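Local atomic coordinates of tRNA(Phe) 7-((3-amino-3-carboxypropyl)-4-demethylwyosine(37)-N(4))-methyltransferase 1 (Pyrococcus horikoshii, PDB entry 2IT2), a protein that probably uses S-adenosyl-L-methionine to methylate N-4 of a wyosine precursor at position 37 of tRNA(Phe), a step in wyosine derivative biosynthesis. Residues B[34-48]-B[185-199]. Numbering follows the deposited sequence.
Sequences DIIPLLKKINSIENY and KEKLKRLESKINALN
Asp34 and Lys185 open a contact that illustrates how two roughly parallel helices keep an apolar seam and place polar partners at its margins. The ammonium of Lys185 makes a salt bridge to Asp34, NZ to OD2 at 3.1 Å, though the hydrogen bond within it is weak; the same NZ also donates to the carbonyl oxygens of His79 and Ser55, so three acceptors share it. Beyond this pair the seam turns apolar. Leu188 spreads its two methyls, CD1 resting tightly on Ile35 CG2 at 3.5 Å and CD2 meeting Leu38 CD2 at 3.7 Å. With its CG anti to the backbone N (chi1 172°), Leu38 also sends CD1 over the backbone of Glu192. The extended Glu192 chain carries OE1 to the first turn of helix 36-43, beside Pro37 CB and 3.3 Å from Leu38 N, but at an angle too poor for a hydrogen bond; its charge probably still suits the helix start. One turn on, Lys41, its chain bent at chi2 and chi4, brings NZ within 3.1 Å of Asn196 OD1, a weak hydrogen bond. A leucine in place of Lys41 would probably leave Asn196 OD1 without this donor. Lys41 O itself accepts from both N and OG of Ser44, while Leu39 O takes Asn43 N and ND2 from opposite faces of its plane. Further along, a water bridges the segments, accepting from Glu46 N and donating to Asn199 OD1. Leu198 CD1 packs obliquely on the Tyr48 ring, 3.5 Å from CE2, and the Tyr48 hydroxyl is bonded to Asp117 O. Helices 36-43 and 185-194, axes 9.5 Å apart at 27°, thus lie side by side against strand 98-112, Leu38 on Leu108 and Leu188 on Pro106, with helix 115-127 meeting Tyr48 and Leu198.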
ATOM      1  N   ASP B  34     -14.704  14.987   7.685  1.00 29.38           N
ATOM      2  CA  ASP B  34     -13.373  15.237   8.231  1.00 31.17           C
ATOM      3  C   ASP B  34     -12.426  15.915   7.243  1.00 30.02           C
ATOM      4  O   ASP B  34     -11.666  16.806   7.624  1.00 30.20           O
ATOM      5  CB  ASP B  34     -12.746  13.914   8.683  1.00 34.69           C
ATOM      6  CG  ASP B  34     -11.475  14.110   9.497  1.00 37.64           C
ATOM      7  OD1 ASP B  34     -10.512  14.734   8.997  1.00 40.96           O
ATOM      8  OD2 ASP B  34     -11.443  13.631  10.649  1.00 41.01           O
ATOM      9  N   ILE B  35     -12.470  15.492   5.982  1.00 26.64           N
ATOM     10  CA  ILE B  35     -11.579  16.039   4.967  1.00 26.06           C
ATOM     11  C   ILE B  35     -12.202  17.012   3.985  1.00 24.49           C
ATOM     12  O   ILE B  35     -11.573  17.367   2.988  1.00 22.27           O
ATOM     13  CB  ILE B  35     -10.909  14.920   4.156  1.00 27.24           C
ATOM     14  CG1 ILE B  35     -11.975  14.061   3.464  1.00 27.61           C
ATOM     15  CG2 ILE B  35     -10.020  14.099   5.070  1.00 29.15           C
ATOM     16  CD1 ILE B  35     -11.409  12.961   2.588  1.00 28.86           C
ATOM     17  N   ILE B  36     -13.424  17.450   4.246  1.00 22.18           N
ATOM     18  CA  ILE B  36     -14.042  18.399   3.337  1.00 21.82           C
ATOM     19  C   ILE B  36     -13.178  19.657   3.203  1.00 21.78           C
ATOM     20  O   ILE B  36     -12.958  20.144   2.098  1.00 21.12           O
ATOM     21  CB  ILE B  36     -15.469  18.743   3.799  1.00 21.64           C
ATOM     22  CG1 ILE B  36     -16.358  17.519   3.581  1.00 22.27           C
ATOM     23  CG2 ILE B  36     -16.026  19.935   3.027  1.00 21.21           C
ATOM     24  CD1 ILE B  36     -17.792  17.725   4.009  1.00 25.16           C
ATOM     25  N   PRO B  37     -12.670  20.199   4.323  1.00 21.25           N
ATOM     26  CA  PRO B  37     -11.835  21.402   4.210  1.00 22.13           C
ATOM     27  C   PRO B  37     -10.602  21.179   3.328  1.00 21.00           C
ATOM     28  O   PRO B  37     -10.240  22.040   2.532  1.00 21.02           O
ATOM     29  CB  PRO B  37     -11.455  21.689   5.654  1.00 23.08           C
ATOM     30  CG  PRO B  37     -12.663  21.207   6.407  1.00 24.61           C
ATOM     31  CD  PRO B  37     -12.968  19.900   5.737  1.00 23.75           C
ATOM     32  N   LEU B  38      -9.969  20.017   3.481  1.00 19.62           N
ATOM     33  CA  LEU B  38      -8.779  19.667   2.706  1.00 18.32           C
ATOM     34  C   LEU B  38      -9.110  19.553   1.225  1.00 17.97           C
ATOM     35  O   LEU B  38      -8.359  20.036   0.382  1.00 18.70           O
ATOM     36  CB  LEU B  38      -8.183  18.344   3.209  1.00 19.46           C
ATOM     37  CG  LEU B  38      -7.037  17.714   2.413  1.00 18.48           C
ATOM     38  CD1 LEU B  38      -5.844  18.663   2.335  1.00 19.28           C
ATOM     39  CD2 LEU B  38      -6.649  16.409   3.083  1.00 21.52           C
ATOM     40  N   LEU B  39     -10.237  18.920   0.902  1.00 16.93           N
ATOM     41  CA  LEU B  39     -10.614  18.777  -0.501  1.00 16.05           C
ATOM     42  C   LEU B  39     -10.887  20.141  -1.116  1.00 16.17           C
ATOM     43  O   LEU B  39     -10.485  20.406  -2.248  1.00 15.96           O
ATOM     44  CB  LEU B  39     -11.856  17.897  -0.666  1.00 16.62           C
ATOM     45  CG  LEU B  39     -11.710  16.457  -0.177  1.00 17.72           C
ATOM     46  CD1 LEU B  39     -13.036  15.755  -0.363  1.00 18.83           C
ATOM     47  CD2 LEU B  39     -10.618  15.736  -0.930  1.00 20.25           C
ATOM     48  N   LYS B  40     -11.570  21.013  -0.383  1.00 16.42           N
ATOM     49  CA  LYS B  40     -11.839  22.332  -0.936  1.00 17.93           C
ATOM     50  C   LYS B  40     -10.543  23.094  -1.136  1.00 18.01           C
ATOM     51  O   LYS B  40     -10.404  23.824  -2.113  1.00 16.87           O
ATOM     52  CB  LYS B  40     -12.775  23.126  -0.036  1.00 19.40           C
ATOM     53  CG  LYS B  40     -14.151  22.515   0.047  1.00 21.36           C
ATOM     54  CD  LYS B  40     -15.032  23.322   0.973  1.00 23.69           C
ATOM     55  CE  LYS B  40     -16.440  22.749   1.068  1.00 24.67           C
ATOM     56  NZ  LYS B  40     -17.276  23.532   2.025  1.00 28.52           N
ATOM     57  N   LYS B  41      -9.590  22.918  -0.221  1.00 17.40           N
ATOM     58  CA  LYS B  41      -8.305  23.601  -0.332  1.00 17.77           C
ATOM     59  C   LYS B  41      -7.507  23.118  -1.549  1.00 15.57           C
ATOM     60  O   LYS B  41      -6.916  23.923  -2.268  1.00 14.67           O
ATOM     61  CB  LYS B  41      -7.465  23.390   0.936  1.00 20.17           C
ATOM     62  CG  LYS B  41      -6.398  24.465   1.155  1.00 25.24           C
ATOM     63  CD  LYS B  41      -7.043  25.817   1.412  1.00 28.90           C
ATOM     64  CE  LYS B  41      -6.014  26.897   1.689  1.00 32.29           C
ATOM     65  NZ  LYS B  41      -5.089  27.073   0.543  1.00 35.29           N
ATOM     66  N   ILE B  42      -7.476  21.810  -1.789  1.00 14.83           N
ATOM     67  CA  ILE B  42      -6.719  21.305  -2.928  1.00 14.31           C
ATOM     68  C   ILE B  42      -7.313  21.846  -4.217  1.00 14.79           C
ATOM     69  O   ILE B  42      -6.582  22.286  -5.104  1.00 14.54           O
ATOM     70  CB  ILE B  42      -6.715  19.755  -2.973  1.00 14.52           C
ATOM     71  CG1 ILE B  42      -5.952  19.211  -1.761  1.00 15.92           C
ATOM     72  CG2 ILE B  42      -6.108  19.265  -4.288  1.00 13.87           C
ATOM     73  CD1 ILE B  42      -6.096  17.703  -1.562  1.00 16.40           C
ATOM     74  N   ASN B  43      -8.641  21.829  -4.315  1.00 14.40           N
ATOM     75  CA  ASN B  43      -9.305  22.317  -5.508  1.00 14.13           C
ATOM     76  C   ASN B  43      -9.158  23.811  -5.720  1.00 14.46           C
ATOM     77  O   ASN B  43      -9.424  24.315  -6.822  1.00 15.42           O
ATOM     78  CB  ASN B  43     -10.774  21.946  -5.467  1.00 15.85           C
ATOM     79  CG  ASN B  43     -10.994  20.492  -5.765  1.00 14.84           C
ATOM     80  OD1 ASN B  43     -10.735  20.036  -6.881  1.00 15.80           O
ATOM     81  ND2 ASN B  43     -11.459  19.744  -4.774  1.00 16.72           N
ATOM     82  N   SER B  44      -8.749  24.527  -4.675  1.00 14.83           N
ATOM     83  CA  SER B  44      -8.586  25.964  -4.831  1.00 17.16           C
ATOM     84  C   SER B  44      -7.263  26.299  -5.485  1.00 18.31           C
ATOM     85  O   SER B  44      -7.060  27.443  -5.856  1.00 20.31           O
ATOM     86  CB  SER B  44      -8.652  26.703  -3.494  1.00 17.08           C
ATOM     87  OG  SER B  44      -7.447  26.515  -2.738  1.00 18.67           O
ATOM     88  N   ILE B  45      -6.355  25.323  -5.574  1.00 16.96           N
ATOM     89  CA  ILE B  45      -5.042  25.499  -6.210  1.00 18.31           C
ATOM     90  C   ILE B  45      -5.239  25.239  -7.698  1.00 19.33           C
ATOM     91  O   ILE B  45      -5.815  24.231  -8.092  1.00 18.87           O
ATOM     92  CB  ILE B  45      -3.978  24.513  -5.646  1.00 17.64           C
ATOM     93  CG1 ILE B  45      -3.938  24.637  -4.122  1.00 19.28           C
ATOM     94  CG2 ILE B  45      -2.589  24.834  -6.244  1.00 18.28           C
ATOM     95  CD1 ILE B  45      -3.608  26.031  -3.632  1.00 23.55           C
ATOM     96  N   GLU B  46      -4.749  26.161  -8.520  1.00 20.32           N
ATOM     97  CA  GLU B  46      -4.921  26.098  -9.969  1.00 21.53           C
ATOM     98  C   GLU B  46      -4.553  24.801 -10.687  1.00 19.99           C
ATOM     99  O   GLU B  46      -5.327  24.308 -11.500  1.00 21.92           O
ATOM    100  CB  GLU B  46      -4.174  27.273 -10.621  1.00 24.66           C
ATOM    101  CG  GLU B  46      -4.413  27.443 -12.113  1.00 30.86           C
ATOM    102  CD  GLU B  46      -3.785  28.713 -12.648  1.00 34.04           C
ATOM    103  OE1 GLU B  46      -2.546  28.843 -12.556  1.00 36.00           O
ATOM    104  OE2 GLU B  46      -4.533  29.582 -13.153  1.00 36.70           O
ATOM    105  N   ASN B  47      -3.399  24.226 -10.373  1.00 18.32           N
ATOM    106  CA  ASN B  47      -2.950  23.022 -11.066  1.00 17.44           C
ATOM    107  C   ASN B  47      -3.362  21.648 -10.542  1.00 15.97           C
ATOM    108  O   ASN B  47      -2.782  20.641 -10.956  1.00 15.39           O
ATOM    109  CB  ASN B  47      -1.433  23.060 -11.204  1.00 20.73           C
ATOM    110  CG  ASN B  47      -0.957  24.303 -11.908  1.00 23.71           C
ATOM    111  OD1 ASN B  47      -1.633  24.805 -12.803  1.00 26.51           O
ATOM    112  ND2 ASN B  47       0.207  24.804 -11.518  1.00 28.91           N
ATOM    113  N   TYR B  48      -4.378  21.601  -9.684  1.00 14.58           N
ATOM    114  CA  TYR B  48      -4.839  20.328  -9.117  1.00 13.78           C
ATOM    115  C   TYR B  48      -6.359  20.282  -8.986  1.00 14.38           C
ATOM    116  O   TYR B  48      -7.021  21.306  -9.028  1.00 15.41           O
ATOM    117  CB  TYR B  48      -4.271  20.141  -7.707  1.00 15.89           C
ATOM    118  CG  TYR B  48      -2.770  20.237  -7.614  1.00 14.96           C
ATOM    119  CD1 TYR B  48      -1.962  19.180  -8.019  1.00 15.81           C
ATOM    120  CD2 TYR B  48      -2.156  21.397  -7.137  1.00 16.52           C
ATOM    121  CE1 TYR B  48      -0.584  19.263  -7.963  1.00 14.91           C
ATOM    122  CE2 TYR B  48      -0.767  21.496  -7.073  1.00 16.54           C
ATOM    123  CZ  TYR B  48       0.017  20.423  -7.499  1.00 16.14           C
ATOM    124  OH  TYR B  48       1.390  20.529  -7.559  1.00 16.37           O
ATOM    125  N   LYS B 185      -5.816  11.516  11.261  1.00 18.32           N
ATOM    126  CA  LYS B 185      -6.474  12.819  11.336  1.00 19.56           C
ATOM    127  C   LYS B 185      -5.475  13.957  11.489  1.00 19.70           C
ATOM    128  O   LYS B 185      -5.674  15.041  10.941  1.00 19.59           O
ATOM    129  CB  LYS B 185      -7.462  12.861  12.501  1.00 21.27           C
ATOM    130  CG  LYS B 185      -8.516  11.769  12.482  1.00 25.33           C
ATOM    131  CD  LYS B 185      -9.270  11.724  11.167  1.00 26.89           C
ATOM    132  CE  LYS B 185     -10.405  10.722  11.225  1.00 29.43           C
ATOM    133  NZ  LYS B 185     -11.172  10.665   9.951  1.00 28.24           N
ATOM    134  N   GLU B 186      -4.413  13.702  12.245  1.00 20.44           N
ATOM    135  CA  GLU B 186      -3.368  14.699  12.465  1.00 20.39           C
ATOM    136  C   GLU B 186      -2.637  14.983  11.163  1.00 20.14           C
ATOM    137  O   GLU B 186      -2.363  16.137  10.843  1.00 19.46           O
ATOM    138  CB  GLU B 186      -2.353  14.199  13.489  1.00 22.47           C
ATOM    139  CG  GLU B 186      -2.880  14.033  14.888  1.00 28.21           C
ATOM    140  CD  GLU B 186      -2.022  13.076  15.685  1.00 30.07           C
ATOM    141  OE1 GLU B 186      -0.782  13.143  15.555  1.00 34.10           O
ATOM    142  OE2 GLU B 186      -2.579  12.258  16.448  1.00 33.54           O
ATOM    143  N   LYS B 187      -2.309  13.924  10.425  1.00 17.58           N
ATOM    144  CA  LYS B 187      -1.610  14.058   9.152  1.00 16.78           C
ATOM    145  C   LYS B 187      -2.458  14.785   8.107  1.00 16.80           C
ATOM    146  O   LYS B 187      -1.933  15.551   7.296  1.00 16.85           O
ATOM    147  CB  LYS B 187      -1.194  12.676   8.634  1.00 17.99           C
ATOM    148  CG  LYS B 187      -0.108  12.029   9.477  1.00 20.03           C
ATOM    149  CD  LYS B 187       0.313  10.683   8.925  1.00 22.85           C
ATOM    150  CE  LYS B 187       1.478  10.133   9.735  1.00 23.94           C
ATOM    151  NZ  LYS B 187       1.907   8.819   9.203  1.00 24.71           N
ATOM    152  N   LEU B 188      -3.765  14.553   8.109  1.00 16.99           N
ATOM    153  CA  LEU B 188      -4.616  15.233   7.141  1.00 16.92           C
ATOM    154  C   LEU B 188      -4.644  16.731   7.427  1.00 16.78           C
ATOM    155  O   LEU B 188      -4.599  17.546   6.505  1.00 17.36           O
ATOM    156  CB  LEU B 188      -6.036  14.650   7.167  1.00 16.78           C
ATOM    157  CG  LEU B 188      -6.190  13.233   6.586  1.00 18.20           C
ATOM    158  CD1 LEU B 188      -7.524  12.634   7.021  1.00 17.97           C
ATOM    159  CD2 LEU B 188      -6.082  13.283   5.064  1.00 17.18           C
ATOM    160  N   LYS B 189      -4.709  17.098   8.703  1.00 18.29           N
ATOM    161  CA  LYS B 189      -4.717  18.509   9.069  1.00 19.33           C
ATOM    162  C   LYS B 189      -3.368  19.141   8.721  1.00 18.24           C
ATOM    163  O   LYS B 189      -3.318  20.287   8.266  1.00 19.79           O
ATOM    164  CB  LYS B 189      -5.013  18.681  10.558  1.00 20.87           C
ATOM    165  CG  LYS B 189      -6.440  18.347  10.932  1.00 26.01           C
ATOM    166  CD  LYS B 189      -6.700  18.656  12.388  1.00 29.67           C
ATOM    167  CE  LYS B 189      -8.147  18.401  12.740  1.00 33.09           C
ATOM    168  NZ  LYS B 189      -8.502  16.964  12.610  1.00 34.02           N
ATOM    169  N   ARG B 190      -2.279  18.403   8.922  1.00 16.84           N
ATOM    170  CA  ARG B 190      -0.949  18.924   8.589  1.00 18.60           C
ATOM    171  C   ARG B 190      -0.862  19.216   7.086  1.00 17.22           C
ATOM    172  O   ARG B 190      -0.379  20.276   6.673  1.00 17.49           O
ATOM    173  CB  ARG B 190       0.139  17.924   8.985  1.00 18.77           C
ATOM    174  CG  ARG B 190       0.488  17.935  10.460  1.00 25.53           C
ATOM    175  CD  ARG B 190       1.375  16.750  10.807  1.00 28.62           C
ATOM    176  NE  ARG B 190       2.574  16.657   9.975  1.00 32.25           N
ATOM    177  CZ  ARG B 190       3.395  15.608   9.976  1.00 33.79           C
ATOM    178  NH1 ARG B 190       3.137  14.570  10.759  1.00 35.08           N
ATOM    179  NH2 ARG B 190       4.472  15.595   9.202  1.00 34.78           N
ATOM    180  N   LEU B 191      -1.320  18.275   6.268  1.00 16.56           N
ATOM    181  CA  LEU B 191      -1.307  18.438   4.819  1.00 16.77           C
ATOM    182  C   LEU B 191      -2.124  19.660   4.387  1.00 18.02           C
ATOM    183  O   LEU B 191      -1.697  20.435   3.519  1.00 17.69           O
ATOM    184  CB  LEU B 191      -1.874  17.176   4.151  1.00 15.59           C
ATOM    185  CG  LEU B 191      -1.955  17.175   2.614  1.00 17.10           C
ATOM    186  CD1 LEU B 191      -0.570  17.429   2.017  1.00 20.19           C
ATOM    187  CD2 LEU B 191      -2.514  15.843   2.124  1.00 21.50           C
ATOM    188  N   GLU B 192      -3.305  19.825   4.989  1.00 16.48           N
ATOM    189  CA  GLU B 192      -4.184  20.945   4.662  1.00 18.88           C
ATOM    190  C   GLU B 192      -3.482  22.263   4.920  1.00 20.41           C
ATOM    191  O   GLU B 192      -3.608  23.202   4.138  1.00 20.04           O
ATOM    192  CB  GLU B 192      -5.470  20.902   5.494  1.00 21.06           C
ATOM    193  CG  GLU B 192      -6.505  21.963   5.100  1.00 25.68           C
ATOM    194  CD  GLU B 192      -7.764  21.887   5.949  1.00 29.61           C
ATOM    195  OE1 GLU B 192      -8.272  20.765   6.151  1.00 32.73           O
ATOM    196  OE2 GLU B 192      -8.252  22.941   6.410  1.00 32.14           O
ATOM    197  N   SER B 193      -2.747  22.333   6.021  1.00 19.53           N
ATOM    198  CA  SER B 193      -2.033  23.555   6.365  1.00 23.00           C
ATOM    199  C   SER B 193      -0.828  23.843   5.458  1.00 24.12           C
ATOM    200  O   SER B 193      -0.430  25.002   5.304  1.00 25.84           O
ATOM    201  CB  SER B 193      -1.559  23.491   7.820  1.00 23.37           C
ATOM    202  OG  SER B 193      -0.453  22.611   7.962  1.00 27.54           O
ATOM    203  N   LYS B 194      -0.248  22.808   4.852  1.00 24.12           N
ATOM    204  CA  LYS B 194       0.939  22.989   4.012  1.00 26.12           C
ATOM    205  C   LYS B 194       0.734  23.075   2.505  1.00 27.35           C
ATOM    206  O   LYS B 194       1.624  23.536   1.790  1.00 28.19           O
ATOM    207  CB  LYS B 194       1.956  21.880   4.306  1.00 27.87           C
ATOM    208  CG  LYS B 194       2.451  21.852   5.748  1.00 30.37           C
ATOM    209  CD  LYS B 194       3.045  23.199   6.145  1.00 32.59           C
ATOM    210  CE  LYS B 194       3.562  23.190   7.572  1.00 33.78           C
ATOM    211  NZ  LYS B 194       4.025  24.538   8.001  1.00 34.36           N
ATOM    212  N   ILE B 195      -0.417  22.638   2.008  1.00 29.00           N
ATOM    213  CA  ILE B 195      -0.656  22.677   0.569  1.00 29.87           C
ATOM    214  C   ILE B 195      -0.549  24.078  -0.027  1.00 30.16           C
ATOM    215  O   ILE B 195      -0.359  24.231  -1.231  1.00 28.94           O
ATOM    216  CB  ILE B 195      -2.039  22.062   0.195  1.00 31.94           C
ATOM    217  CG1 ILE B 195      -3.145  22.639   1.077  1.00 32.51           C
ATOM    218  CG2 ILE B 195      -1.981  20.552   0.322  1.00 32.91           C
ATOM    219  CD1 ILE B 195      -3.361  24.120   0.901  1.00 35.11           C
ATOM    220  N   ASN B 196      -0.665  25.091   0.826  1.00 31.61           N
ATOM    221  CA  ASN B 196      -0.583  26.479   0.387  1.00 33.52           C
ATOM    222  C   ASN B 196       0.752  26.732  -0.307  1.00 33.18           C
ATOM    223  O   ASN B 196       0.870  27.627  -1.142  1.00 33.14           O
ATOM    224  CB  ASN B 196      -0.717  27.432   1.583  1.00 35.82           C
ATOM    225  CG  ASN B 196      -2.027  27.258   2.331  1.00 37.71           C
ATOM    226  OD1 ASN B 196      -2.869  28.160   2.353  1.00 39.82           O
ATOM    227  ND2 ASN B 196      -2.209  26.094   2.945  1.00 39.35           N
ATOM    228  N   ALA B 197       1.753  25.936   0.047  1.00 32.92           N
ATOM    229  CA  ALA B 197       3.087  26.072  -0.527  1.00 34.24           C
ATOM    230  C   ALA B 197       3.127  25.740  -2.015  1.00 35.34           C
ATOM    231  O   ALA B 197       4.023  26.191  -2.729  1.00 35.85           O
ATOM    232  CB  ALA B 197       4.067  25.185   0.224  1.00 33.71           C
ATOM    233  N   LEU B 198       2.161  24.950  -2.476  1.00 36.01           N
ATOM    234  CA  LEU B 198       2.100  24.551  -3.877  1.00 38.16           C
ATOM    235  C   LEU B 198       2.000  25.754  -4.808  1.00 39.17           C
ATOM    236  O   LEU B 198       2.173  25.626  -6.022  1.00 39.96           O
ATOM    237  CB  LEU B 198       0.906  23.621  -4.104  1.00 37.85           C
ATOM    238  CG  LEU B 198       0.910  22.301  -3.330  1.00 38.13           C
ATOM    239  CD1 LEU B 198      -0.387  21.554  -3.590  1.00 37.49           C
ATOM    240  CD2 LEU B 198       2.104  21.460  -3.748  1.00 38.37           C
ATOM    241  N   ASN B 199       1.720  26.921  -4.237  1.00 40.79           N
ATOM    242  CA  ASN B 199       1.605  28.151  -5.013  1.00 41.72           C
ATOM    243  C   ASN B 199       2.895  28.960  -4.943  1.00 42.62           C
ATOM    244  O   ASN B 199       3.826  28.511  -4.245  1.00 43.06           O
ATOM    245  CB  ASN B 199       0.443  28.998  -4.494  1.00 42.18           C
ATOM    246  CG  ASN B 199      -0.908  28.386  -4.797  1.00 42.33           C
ATOM    247  OD1 ASN B 199      -1.033  27.544  -5.685  1.00 43.48           O
ATOM    248  ND2 ASN B 199      -1.927  28.798  -4.054  1.00 42.27           N
TER
HETATM  249  O   HOH W   1      -3.099  28.463  -7.581  1.00 26.04           O